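Lipase (Rhizopus niveus, PDB 1LGY) hydrolyses the ester bonds of triglycerides and of their partial glycerides, with strong preference for the 1 and 3 positions, as a secreted fungal lipase. Local coordinates at residues 67-70 with 75-78; 157-160 with 166-169. All coordinates share one frame; numbering follows the deposited sequence.

Contact 1: 67-70 with 75-78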
# COMPACT_ATOMS: atom_id res chain seq x y z
N VAL A 67 -3.49 6.81 -11.65
CA VAL A 67 -2.21 7.52 -11.65
C VAL A 67 -2.61 8.99 -11.49
O VAL A 67 -3.55 9.49 -12.11
CB VAL A 67 -1.45 7.28 -12.97
CG1 VAL A 67 -0.20 8.12 -12.98
CG2 VAL A 67 -1.03 5.81 -13.10
N LEU A 68 -1.92 9.71 -10.62
CA LEU A 68 -2.29 11.09 -10.39
C LEU A 68 -1.03 11.93 -10.44
O LEU A 68 -0.04 11.45 -9.91
CB LEU A 68 -2.95 11.12 -9.02
CG LEU A 68 -3.36 12.46 -8.44
CD1 LEU A 68 -4.76 12.83 -8.87
CD2 LEU A 68 -3.37 12.37 -6.92
N ARG A 69 -0.94 13.09 -11.09
CA ARG A 69 0.25 13.95 -11.00
C ARG A 69 -0.10 15.25 -10.27
O ARG A 69 -1.23 15.74 -10.27
CB ARG A 69 0.76 14.25 -12.38
CG ARG A 69 2.10 14.94 -12.42
CD ARG A 69 2.33 15.40 -13.81
NE ARG A 69 1.45 16.51 -14.11
CZ ARG A 69 0.83 16.58 -15.28
NH1 ARG A 69 0.97 15.66 -16.22
NH2 ARG A 69 -0.05 17.53 -15.48
N SER A 70 0.85 15.81 -9.55
CA SER A 70 0.66 17.03 -8.75
C SER A 70 1.91 17.81 -9.07
O SER A 70 3.00 17.45 -8.61
CB SER A 70 0.68 16.79 -7.26
OG SER A 70 0.83 18.01 -6.54
N THR A 75 5.02 15.17 -7.56
CA THR A 75 4.81 13.77 -7.28
C THR A 75 3.79 13.23 -8.24
O THR A 75 2.87 13.90 -8.66
CB THR A 75 4.30 13.58 -5.85
OG1 THR A 75 5.12 14.31 -4.96
CG2 THR A 75 4.39 12.13 -5.44
N ILE A 76 4.07 11.99 -8.59
CA ILE A 76 3.25 11.14 -9.40
C ILE A 76 2.89 10.06 -8.41
O ILE A 76 3.76 9.36 -7.92
CB ILE A 76 4.01 10.48 -10.53
CG1 ILE A 76 4.65 11.52 -11.38
CG2 ILE A 76 3.05 9.65 -11.37
CD1 ILE A 76 5.84 10.87 -12.05
N TYR A 77 1.59 9.97 -8.13
CA TYR A 77 1.04 9.03 -7.17
C TYR A 77 0.48 7.82 -7.87
O TYR A 77 -0.19 8.02 -8.86
CB TYR A 77 -0.09 9.67 -6.38
CG TYR A 77 0.33 10.73 -5.37
CD1 TYR A 77 0.79 10.34 -4.12
CD2 TYR A 77 0.24 12.08 -5.68
CE1 TYR A 77 1.17 11.28 -3.17
CE2 TYR A 77 0.61 13.04 -4.73
CZ TYR A 77 1.07 12.62 -3.49
OH TYR A 77 1.46 13.54 -2.56
N LEU A 78 0.71 6.59 -7.41
CA LEU A 78 0.10 5.42 -8.01
C LEU A 78 -0.72 4.89 -6.84
O LEU A 78 -0.14 4.64 -5.78
CB LEU A 78 1.12 4.43 -8.35
CG LEU A 78 1.06 3.45 -9.52
CD1 LEU A 78 2.06 2.36 -9.17
CD2 LEU A 78 -0.33 2.89 -9.80
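Tyr-77 and Leu-68 form a hydrogen-bonded antiparallel pair, their side chains lying side by side on one face of a beta hairpin. Traced outward, the tyrosine begins with CB, which stands 4.2 Å from CB of Leu-68. Its CG is held anti to the carbonyl carbon (chi1 -72°), and this swings the ring back along its own strand toward Thr-75, leaving CD2 on the leucine side. There CD2 of Tyr-77 meets CD2 of Leu-68 at 3.8 Å, the methyl approaching the ring obliquely. One ring face is covered from within its own strand, since CG2 of Thr-75 lies over the ring centre. At the tip, OH hydrogen-bonds NZ of Lys-19, outside the hairpin.

The backbone evidence for the pairing is a set of four hydrogen bonds. Leu-68 and Tyr-77 exchange two: the bond from Tyr-77 N to Leu-68 O, 2.8 Å, is the straighter of the two (164° against 156° at the hydrogen). Ser-70 and Thr-75 exchange the other two, Ser-70 N lying 2.9 Å from Thr-75 O. Leu-68 O also receives the CA-H of Ile-76, with CA 3.3 Å away.

On the other face, Val-67 and Ile-76 run alongside each other, CG1 of the valine touching CG2 of the isoleucine at 3.9 Å. Arg-69 starts on this face too, but its chain bends at chi3 and its guanidinium leads away to Asp-71 and Gln-130.

Helix 110-133 packs on the Val-67, Ile-76 and Leu-78 face through Val-126, Val-127, Leu-131 and Tyr-123. Within the central sheet of this alpha/beta-hydrolase fold, strand 51-58 flanks strand 63-70, while strand 138-144, which leads to the nucleophile Ser-145, flanks strand 75-81.

Contact 2: 157-160 with 166-169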
# COMPACT_ATOMS: atom_id res chain seq x y z
N ASP A 157 8.17 -3.80 -8.91
CA ASP A 157 8.23 -4.07 -10.34
C ASP A 157 8.65 -2.83 -11.05
O ASP A 157 9.26 -2.93 -12.10
CB ASP A 157 6.86 -4.48 -10.83
CG ASP A 157 6.80 -4.93 -12.27
OD1 ASP A 157 7.44 -5.93 -12.60
OD2 ASP A 157 6.11 -4.29 -13.05
N LEU A 158 8.28 -1.65 -10.53
CA LEU A 158 8.77 -0.40 -11.08
C LEU A 158 10.29 -0.40 -10.84
O LEU A 158 11.05 -0.06 -11.74
CB LEU A 158 8.10 0.75 -10.36
CG LEU A 158 6.72 1.17 -10.82
CD1 LEU A 158 6.12 2.13 -9.77
CD2 LEU A 158 6.81 1.77 -12.23
N TYR A 159 10.77 -0.88 -9.69
CA TYR A 159 12.19 -0.96 -9.37
C TYR A 159 12.94 -1.86 -10.32
O TYR A 159 14.05 -1.57 -10.75
CB TYR A 159 12.41 -1.51 -7.97
CG TYR A 159 13.89 -1.54 -7.55
CD1 TYR A 159 14.55 -0.31 -7.36
CD2 TYR A 159 14.60 -2.75 -7.39
CE1 TYR A 159 15.89 -0.28 -7.01
CE2 TYR A 159 15.95 -2.73 -7.04
CZ TYR A 159 16.57 -1.48 -6.86
OH TYR A 159 17.90 -1.39 -6.53
N GLN A 160 12.26 -2.96 -10.66
CA GLN A 160 12.92 -3.96 -11.45
C GLN A 160 12.95 -3.57 -12.89
O GLN A 160 13.98 -3.78 -13.54
CB GLN A 160 12.18 -5.26 -11.31
CG GLN A 160 12.30 -5.86 -9.92
CD GLN A 160 11.25 -6.90 -9.61
OE1 GLN A 160 10.52 -7.30 -10.52
NE2 GLN A 160 11.06 -7.33 -8.37
N SER A 166 14.53 4.43 -8.36
CA SER A 166 15.44 3.93 -7.35
C SER A 166 15.09 4.50 -5.97
O SER A 166 14.10 5.23 -5.86
CB SER A 166 16.84 4.31 -7.83
OG SER A 166 17.31 5.56 -7.32
N PRO A 167 15.81 4.27 -4.86
CA PRO A 167 15.43 4.81 -3.59
C PRO A 167 15.37 6.30 -3.52
O PRO A 167 15.01 6.79 -2.46
CB PRO A 167 16.42 4.24 -2.63
CG PRO A 167 16.74 2.90 -3.21
CD PRO A 167 16.85 3.26 -4.67
N LYS A 168 15.73 7.04 -4.57
CA LYS A 168 15.73 8.51 -4.57
C LYS A 168 14.38 9.07 -4.97
O LYS A 168 13.94 10.13 -4.55
CB LYS A 168 16.78 9.12 -5.54
CG LYS A 168 18.26 8.93 -5.16
CD LYS A 168 19.20 9.16 -6.35
CE LYS A 168 19.29 10.58 -6.84
NZ LYS A 168 20.34 10.58 -7.83
N ASN A 169 13.68 8.34 -5.79
CA ASN A 169 12.42 8.85 -6.22
C ASN A 169 11.35 7.78 -6.23
O ASN A 169 10.33 7.96 -6.88
CB ASN A 169 12.71 9.46 -7.55
CG ASN A 169 13.13 8.46 -8.59
OD1 ASN A 169 13.12 8.78 -9.78
ND2 ASN A 169 13.48 7.25 -8.25
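Tyr-159, near the C-terminal end of helix 146-161, and Ser-166, in the loop that follows, have the nearest CA atoms of the two segments, 6.2 Å apart. On the helix side, Tyr-159 alone makes the contact. The tyrosine's CG stands anti to its N (chi1 -177°), and the ring extends from the helix and passes beside the loop, turning CE1 to it. Its CE1 corner comes to 4.2 Å from CA of Ser-166, which sits at the ring edge and near the ring plane. CE1 also lies 4.4 Å from CD of Pro-167, this time obliquely. Both are van der Waals contacts, and only 72 Å² of surface is buried.

The loop forms a turn closed by a bond of its own: Asn-169 N donates to Ser-166 O at 3.1 Å, with Pro-167 and Lys-168 at the two central positions. Their backbone angles fit a type I beta turn, and the proline ring suits the first of these places by fixing phi near -61°. OG of Ser-166 faces the turn rather than the tyrosine and receives a weak hydrogen bond from Lys-168 N at 3.5 Å.

Around this surface contact, Tyr-159 also leans on Tyr-188 and Thr-192 of helix 183-192, and both it and Pro-167 touch Ile-194. Deeper in, Leu-158 packs on Phe-124 and Val-127 of helix 110-133. The loop completes a beta-alpha-beta crossover, carrying the chain from helix 146-161 into strand 170-175, which lies parallel to and next to strand 138-144; Asn-169, just before strand 170-175, is backbone hydrogen-bonded to Val-139 of strand 138-144.

Overall arrangement
Contact 1 belongs to the core and contact 2 to the surface: seven of the eight touching residues are buried in the first, none of the three in the second. The buried areas point the same way, 352 Å² against 72 Å². Paired backbones join 67-70 to 75-78, whereas 157-160 meets 166-169 through one tyrosine side chain, by van der Waals contact. The elements joined differ, a sheet hairpin and a helix with its following loop, yet helix 110-133 packs on the hairpin and also on segment 157-160, there through residues not touching the loop. Their centres lie about 15 Å apart, and CD1 of Leu-78 touches CD1 of Leu-158 at 4.1 Å, packing helix 146-161 on strand 75-81.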